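Local coordinates for protein LIP (Serratia marcescens, PDB 4A1R) that is a membrane-bound lipoprotein component of the bacterial type VI secretion system, belonging to the TssJ (VasD) family, at residues 8-13 with 35-40; 70-73 with 78-81; 133-136 with 141-144. All coordinates share one frame; numbering follows the deposited sequence. Where two conformers were deposited one is given.

Contact 1: residues 8-13 with 35-40; sequences SRYSLV and VLLLRS
Leu12 and Val35 meet tip to tip between the two sheets of a beta-sandwich, with Leu12 CD1 4.0 Å from Val35 CG2 and almost as close to the other methyl, CG1. The strands that carry them, 9-13 and 35-38, belong to different sheets. Their axes come no nearer than 10.3 Å and run roughly antiparallel, at 149°, so the interval is bridged by side chains and no direct hydrogen bond crosses it. Tyr10 supplies the other half of the tight part. With chi1 at 65° its ring is swung over its own backbone and reaches the facing strand. There the two ortho-to-hydroxyl carbons take different partners: Tyr10 CE2 lies 4.1 Å from Val35 CG1, and Tyr10 CE1 lies 4.0 Å from Leu37 CD1. The Val35 side chain and the ring pass alongside each other, pointing opposite ways. The Leu37 chain meets the ring at a slant, its end reaching nearer to it than the direction of its first bond suggests.

The looser side lies at the phenol oxygen, where the link to the other strand runs through a water. It donates to Tyr10 OH at 3.2 Å and to Val35 O at 2.8 Å, so the hydroxyl of this buried residue is linked through the water to the opposite backbone. Toward Ser8 and Arg9 on one strand, and Arg39 and Ser40 on the other, the segments become partly exposed and no longer touch. Arg39 turns instead to Asp88, with which it forms a salt bridge.

This apolar layer continues into both sheets. Ile92 of strand 91-96 touches Leu12, Val35 and Leu37, while Leu81 of strand 79-84 packs on Val35 and Ala133 of strand 130-138 on Leu12.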
loop_
_atom_site.group_PDB
_atom_site.type_symbol
_atom_site.label_atom_id
_atom_site.label_comp_id
_atom_site.label_asym_id
_atom_site.label_seq_id
_atom_site.Cartn_x
_atom_site.Cartn_y
_atom_site.Cartn_z
ATOM N N SER A 8 10.779 -3.578 12.664
ATOM C CA SER A 8 10.284 -4.928 12.352
ATOM C C SER A 8 8.882 -4.982 11.752
ATOM O O SER A 8 8.488 -5.994 11.137
ATOM C CB SER A 8 10.300 -5.808 13.601
ATOM O OG SER A 8 9.364 -5.346 14.556
ATOM N N ARG A 9 8.115 -3.937 11.987
ATOM C CA ARG A 9 6.752 -3.908 11.449
ATOM C C ARG A 9 6.349 -2.584 10.837
ATOM O O ARG A 9 7.057 -1.565 10.975
ATOM C CB ARG A 9 5.710 -4.458 12.435
ATOM C CG ARG A 9 5.733 -3.978 13.875
ATOM C CD ARG A 9 4.775 -4.820 14.741
ATOM N NE ARG A 9 3.384 -4.836 14.237
ATOM C CZ ARG A 9 2.784 -5.863 13.614
ATOM N NH1 ARG A 9 3.413 -7.006 13.407
ATOM N NH2 ARG A 9 1.538 -5.736 13.201
ATOM N N TYR A 10 5.239 -2.604 10.092
ATOM C CA TYR A 10 4.754 -1.390 9.406
ATOM C C TYR A 10 3.257 -1.291 9.580
ATOM O O TYR A 10 2.579 -2.300 9.874
ATOM C CB TYR A 10 5.101 -1.433 7.902
ATOM C CG TYR A 10 4.383 -2.558 7.174
ATOM C CD1 TYR A 10 4.962 -3.817 7.109
ATOM C CD2 TYR A 10 3.116 -2.372 6.585
ATOM C CE1 TYR A 10 4.316 -4.883 6.506
ATOM C CE2 TYR A 10 2.454 -3.439 5.970
ATOM C CZ TYR A 10 3.078 -4.696 5.928
ATOM O OH TYR A 10 2.522 -5.795 5.315
ATOM N N SER A 11 2.721 -0.096 9.384
ATOM C CA SER A 11 1.277 0.028 9.202
ATOM C C SER A 11 0.896 1.248 8.382
ATOM O O SER A 11 1.642 2.258 8.319
ATOM C CB SER A 11 0.538 0.017 10.529
ATOM O OG SER A 11 0.631 1.262 11.148
ATOM N N LEU A 12 -0.259 1.126 7.731
ATOM C CA LEU A 12 -0.811 2.172 6.879
ATOM C C LEU A 12 -2.168 2.506 7.401
ATOM O O LEU A 12 -2.979 1.599 7.699
ATOM C CB LEU A 12 -0.936 1.645 5.442
ATOM C CG LEU A 12 0.340 1.209 4.728
ATOM C CD1 LEU A 12 0.098 0.745 3.300
ATOM C CD2 LEU A 12 1.311 2.374 4.707
ATOM N N VAL A 13 -2.456 3.800 7.505
ATOM C CA VAL A 13 -3.754 4.218 7.956
ATOM C C VAL A 13 -4.487 4.865 6.779
ATOM O O VAL A 13 -3.957 5.790 6.164
ATOM C CB VAL A 13 -3.660 5.264 9.074
ATOM C CG1 VAL A 13 -5.048 5.507 9.647
ATOM C CG2 VAL A 13 -2.717 4.819 10.172
ATOM N N VAL A 35 -2.243 -4.618 -0.130
ATOM C CA VAL A 35 -0.986 -4.102 0.391
ATOM C C VAL A 35 -0.014 -5.231 0.208
ATOM O O VAL A 35 -0.274 -6.347 0.668
ATOM C CB VAL A 35 -1.084 -3.657 1.877
ATOM C CG1 VAL A 35 0.308 -3.333 2.431
ATOM C CG2 VAL A 35 -1.984 -2.447 2.033
ATOM N N LEU A 36 1.080 -4.957 -0.509
ATOM C CA LEU A 36 2.023 -5.991 -0.837
ATOM C C LEU A 36 3.403 -5.663 -0.254
ATOM O O LEU A 36 3.905 -4.552 -0.398
ATOM C CB LEU A 36 2.113 -6.177 -2.368
ATOM C CG LEU A 36 0.889 -6.720 -3.144
ATOM C CD1 LEU A 36 -0.281 -5.762 -3.134
ATOM C CD2 LEU A 36 1.283 -6.940 -4.595
ATOM N N LEU A 37 4.024 -6.646 0.395
ATOM C CA LEU A 37 5.391 -6.475 0.820
ATOM C C LEU A 37 6.329 -6.947 -0.293
ATOM O O LEU A 37 6.220 -8.086 -0.791
ATOM C CB LEU A 37 5.621 -7.253 2.126
ATOM C CG LEU A 37 6.947 -6.991 2.816
ATOM C CD1 LEU A 37 6.904 -5.628 3.505
ATOM C CD2 LEU A 37 7.191 -8.102 3.828
ATOM N N LEU A 38 7.237 -6.060 -0.695
ATOM C CA LEU A 38 8.034 -6.264 -1.883
ATOM C C LEU A 38 9.538 -6.166 -1.638
ATOM O O LEU A 38 10.008 -5.265 -0.924
ATOM C CB LEU A 38 7.656 -5.231 -2.976
ATOM C CG LEU A 38 6.181 -5.154 -3.414
ATOM C CD1 LEU A 38 5.970 -3.878 -4.242
ATOM C CD2 LEU A 38 5.703 -6.382 -4.186
ATOM N N ARG A 39 10.256 -7.093 -2.272
ATOM C CA ARG A 39 11.717 -7.089 -2.362
ATOM C C ARG A 39 12.186 -5.946 -3.225
ATOM O O ARG A 39 13.283 -5.418 -3.027
ATOM C CB ARG A 39 12.212 -8.367 -3.021
ATOM C CG ARG A 39 12.389 -9.538 -2.086
ATOM C CD ARG A 39 13.445 -10.487 -2.626
ATOM N NE ARG A 39 12.982 -11.867 -2.579
ATOM C CZ ARG A 39 13.096 -12.671 -1.524
ATOM N NH1 ARG A 39 13.676 -12.246 -0.411
ATOM N NH2 ARG A 39 12.622 -13.906 -1.587
ATOM N N SER A 40 11.367 -5.609 -4.219
ATOM C CA SER A 40 11.660 -4.547 -5.172
ATOM C C SER A 40 10.337 -4.148 -5.829
ATOM O O SER A 40 9.390 -4.931 -5.816
ATOM C CB SER A 40 12.636 -5.047 -6.222
ATOM O OG SER A 40 12.303 -6.370 -6.606
HETATM O O HOH W 1 1.268 -7.265 2.762
#

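Contact 2: residues 70-73 with 78-81; sequences FFLT and GKKL
Phe70 is wedged between Leu81 and Lys79, and apolar contacts gather round its ring. Leu81 CD2 comes to the edge of the ring, near its plane, at a close 3.3 Å from Phe70 CD1. On the other flank of the ring, Phe70 CD2 lies 3.8 Å from Lys79 CD, so the aliphatic part of the lysine lies obliquely against the ring. The same CD atom of Lys79 also rests 3.8 Å from Leu72 CD1.

The polar part is a single hydrogen bond across the segments. The lysine chain leaves its backbone extended, then bends at chi3 (-118°), which turns the ammonium group to Phe71 O. Lys79 NZ donates to that oxygen at 2.9 Å, with a C=O...N angle of 168°, almost in line with the carbonyl. Gln76 OE1, in the connecting loop, gives NZ a second partner.

A G1 beta bulge places Gly78, with its positive phi, and Lys79 together opposite Phe14. The contact thus bridges the edge strands 64-72 and 79-84 of the two facing sheets: the backbones of Phe70 and Leu72 hydrogen-bond to strand 31-38, that of Lys79 to Phe14 of strand 9-16, and the Phe14 ring meets Phe70 edge-to-face.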
loop_
_atom_site.group_PDB
_atom_site.type_symbol
_atom_site.label_atom_id
_atom_site.label_comp_id
_atom_site.label_asym_id
_atom_site.label_seq_id
_atom_site.Cartn_x
_atom_site.Cartn_y
_atom_site.Cartn_z
ATOM N N PHE A 70 -8.127 -5.537 2.210
ATOM C CA PHE A 70 -9.318 -5.163 2.957
ATOM C C PHE A 70 -10.136 -4.290 2.026
ATOM O O PHE A 70 -9.681 -3.977 0.920
ATOM C CB PHE A 70 -8.929 -4.414 4.236
ATOM C CG PHE A 70 -8.183 -3.111 3.986
ATOM C CD1 PHE A 70 -6.806 -3.092 3.796
ATOM C CD2 PHE A 70 -8.876 -1.912 3.927
ATOM C CE1 PHE A 70 -6.134 -1.890 3.582
ATOM C CE2 PHE A 70 -8.215 -0.715 3.736
ATOM C CZ PHE A 70 -6.845 -0.703 3.554
ATOM N N PHE A 71 -11.362 -3.976 2.441
ATOM C CA PHE A 71 -12.214 -2.992 1.769
ATOM C C PHE A 71 -12.324 -1.705 2.577
ATOM O O PHE A 71 -12.390 -1.724 3.820
ATOM C CB PHE A 71 -13.632 -3.516 1.572
ATOM C CG PHE A 71 -13.779 -4.464 0.428
ATOM C CD1 PHE A 71 -13.533 -5.823 0.603
ATOM C CD2 PHE A 71 -14.158 -4.008 -0.832
ATOM C CE1 PHE A 71 -13.667 -6.715 -0.456
ATOM C CE2 PHE A 71 -14.300 -4.903 -1.889
ATOM C CZ PHE A 71 -14.054 -6.251 -1.705
ATOM N N LEU A 72 -12.419 -0.592 1.851
ATOM C CA LEU A 72 -12.494 0.715 2.454
ATOM C C LEU A 72 -13.840 1.287 1.977
ATOM O O LEU A 72 -14.119 1.278 0.774
ATOM C CB LEU A 72 -11.292 1.503 1.928
ATOM C CG LEU A 72 -10.782 2.813 2.484
ATOM C CD1 LEU A 72 -10.558 2.720 3.986
ATOM C CD2 LEU A 72 -9.500 3.129 1.723
ATOM N N THR A 73 -14.674 1.722 2.913
ATOM C CA THR A 73 -15.975 2.389 2.640
ATOM C C THR A 73 -15.788 3.882 2.291
ATOM O O THR A 73 -15.013 4.570 2.949
ATOM C CB THR A 73 -16.869 2.299 3.882
ATOM O OG1 THR A 73 -16.897 0.939 4.319
ATOM C CG2 THR A 73 -18.318 2.796 3.604
ATOM N N GLY A 78 -9.259 6.651 9.049
ATOM C CA GLY A 78 -8.427 5.987 10.072
ATOM C C GLY A 78 -8.435 4.478 10.100
ATOM O O GLY A 78 -8.216 3.860 11.154
ATOM N N LYS A 79 -8.669 3.860 8.948
ATOM C CA LYS A 79 -8.700 2.414 8.905
ATOM C C LYS A 79 -7.263 1.943 8.760
ATOM O O LYS A 79 -6.571 2.352 7.813
ATOM C CB LYS A 79 -9.569 1.941 7.740
ATOM C CG LYS A 79 -9.544 0.437 7.523
ATOM C CD LYS A 79 -10.669 0.000 6.620
ATOM C CE LYS A 79 -11.605 -0.943 7.370
ATOM N NZ LYS A 79 -12.836 -1.260 6.606
ATOM N N LYS A 80 -6.830 1.076 9.690
ATOM C CA LYS A 80 -5.427 0.689 9.802
ATOM C C LYS A 80 -5.181 -0.746 9.361
ATOM O O LYS A 80 -5.891 -1.680 9.771
ATOM C CB LYS A 80 -4.921 0.876 11.257
ATOM C CG LYS A 80 -3.444 0.516 11.425
ATOM C CD LYS A 80 -2.897 0.915 12.791
ATOM C CE LYS A 80 -2.820 2.435 12.974
ATOM N NZ LYS A 80 -2.264 2.760 14.339
ATOM N N LEU A 81 -4.168 -0.932 8.535
ATOM C CA LEU A 81 -3.719 -2.254 8.208
ATOM C C LEU A 81 -2.209 -2.281 8.360
ATOM O O LEU A 81 -1.511 -1.409 7.852
ATOM C CB LEU A 81 -4.107 -2.644 6.773
ATOM C CG LEU A 81 -3.880 -4.120 6.392
ATOM C CD1 LEU A 81 -4.935 -5.004 7.043
ATOM C CD2 LEU A 81 -3.882 -4.305 4.882
#

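Contact 3: residues 133-136 with 141-144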
loop_
_atom_site.group_PDB
_atom_site.type_symbol
_atom_site.label_atom_id
_atom_site.label_comp_id
_atom_site.label_asym_id
_atom_site.label_seq_id
_atom_site.Cartn_x
_atom_site.Cartn_y
_atom_site.Cartn_z
ATOM N N ALA A 133 2.610 5.130 7.878
ATOM C CA ALA A 133 2.278 6.079 6.815
ATOM C C ALA A 133 0.750 6.255 6.700
ATOM O O ALA A 133 -0.030 5.420 7.184
ATOM C CB ALA A 133 2.921 5.653 5.494
ATOM N N HIS A 134 0.336 7.381 6.127
ATOM C CA HIS A 134 -1.065 7.708 5.960
ATOM C C HIS A 134 -1.349 7.866 4.484
ATOM O O HIS A 134 -0.631 8.599 3.781
ATOM C CB HIS A 134 -1.395 9.008 6.714
ATOM C CG HIS A 134 -1.326 8.886 8.233
ATOM N ND1 HIS A 134 -2.331 9.273 9.036
ATOM C CD2 HIS A 134 -0.324 8.398 9.072
ATOM C CE1 HIS A 134 -1.997 9.047 10.320
ATOM N NE2 HIS A 134 -0.770 8.508 10.338
ATOM N N ILE A 135 -2.383 7.171 4.017
ATOM C CA ILE A 135 -2.761 7.123 2.593
ATOM C C ILE A 135 -4.213 7.557 2.457
ATOM O O ILE A 135 -5.080 7.202 3.282
ATOM C CB ILE A 135 -2.601 5.700 1.979
ATOM C CG1 ILE A 135 -1.198 5.133 2.212
ATOM C CG2 ILE A 135 -2.953 5.664 0.484
ATOM C CD1 ILE A 135 -0.069 5.953 1.610
ATOM N N VAL A 136 -4.500 8.334 1.420
ATOM C CA VAL A 136 -5.893 8.623 1.100
ATOM C C VAL A 136 -6.269 7.940 -0.227
ATOM O O VAL A 136 -5.546 8.065 -1.232
ATOM C CB VAL A 136 -6.167 10.132 0.993
ATOM C CG1 VAL A 136 -7.644 10.370 0.673
ATOM C CG2 VAL A 136 -5.781 10.836 2.294
ATOM N N GLY A 141 -7.422 8.756 -7.196
ATOM C CA GLY A 141 -6.408 7.737 -6.932
ATOM C C GLY A 141 -5.887 7.787 -5.506
ATOM O O GLY A 141 -6.394 8.517 -4.654
ATOM N N LEU A 142 -4.889 6.964 -5.255
ATOM C CA LEU A 142 -4.285 6.877 -3.942
ATOM C C LEU A 142 -3.241 7.980 -3.849
ATOM O O LEU A 142 -2.489 8.214 -4.823
ATOM C CB LEU A 142 -3.514 5.564 -3.810
ATOM C CG LEU A 142 -4.300 4.253 -3.711
ATOM C CD1 LEU A 142 -3.456 3.088 -4.154
ATOM C CD2 LEU A 142 -4.845 4.037 -2.301
ATOM N N ARG A 143 -3.136 8.596 -2.672
ATOM C CA ARG A 143 -2.001 9.469 -2.433
ATOM C C ARG A 143 -1.573 9.437 -0.954
ATOM O O ARG A 143 -2.415 9.385 -0.051
ATOM C CB ARG A 143 -2.321 10.883 -2.859
ATOM C CG ARG A 143 -3.395 11.510 -2.013
ATOM C CD ARG A 143 -3.695 12.942 -2.417
ATOM N NE ARG A 143 -4.433 13.585 -1.336
ATOM C CZ ARG A 143 -5.753 13.571 -1.204
ATOM N NH1 ARG A 143 -6.522 12.973 -2.114
ATOM N NH2 ARG A 143 -6.301 14.174 -0.162
ATOM N N PRO A 144 -0.264 9.456 -0.724
ATOM C CA PRO A 144 0.183 9.641 0.662
ATOM C C PRO A 144 -0.161 11.046 1.179
ATOM O O PRO A 144 -0.260 11.980 0.384
ATOM C CB PRO A 144 1.689 9.387 0.594
ATOM C CG PRO A 144 2.066 9.480 -0.854
ATOM C CD PRO A 144 0.841 9.150 -1.657
#
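Val136 and Arg143 form a hydrogen-bonded pair of an antiparallel beta hairpin made by strands 130-138 and 141-144. Val136 N donates to Arg143 O at 2.8 Å in an almost straight bond (177° at the hydrogen), and Arg143 N returns one to Val136 O at 2.9 Å, in the carbonyl plane. The next pair, Ile135 with Pro144, is non-hydrogen-bonded, a position where the proline's missing N-H costs no cross-strand bond.

The Arg143 side chain runs along Val136. From CB a chi1 of 66° folds the chain back over its own backbone, and Arg143 CG passes 4.1 Å from Val136 O. It then stays extended through CD to NE, alongside the valine and pointing the same way. At its end the guanidinium lays one face over Val136: CZ lies 4.1 Å from Val136 CB, which stands over the centre of the group, Arg143 NH1 is 4.0 Å from Val136 CG1, and NH2 comes near both valine methyls.

On the opposite sheet face, Ile135 packs inward beside Leu142. Ile108 of strand 107-111 touches both, joining the hairpin to the facing sheet. The two branches of Ile135 divide the work: Ile135 CG2 lies 3.7 Å from Leu142 CD2, while Ile135 CD1 lies 3.8 Å from Pro144 CA and about as close to its CB.

How the contacts relate
From the N terminus, strand 9-16 enters first and contact 1 closes the span up to strand 31-38, joining one sheet to the other. Contact 2 opens later and closes the short loop between 73 and 78, again crossing between the sheets but at their edges. Contact 3 closes last, within a hairpin of the first sheet. The three follow in series, neither nested nor crossed. Segment 8-13 links them through probable backbone bonds: Leu12 N to Leu81 O of contact 2, and Val13 N to Ala133 O of contact 3. Segments 78-81 and 133-136 lie either side of strand 9-16, and contacts 2 and 3 do not touch, their nearest atoms about 6 Å apart.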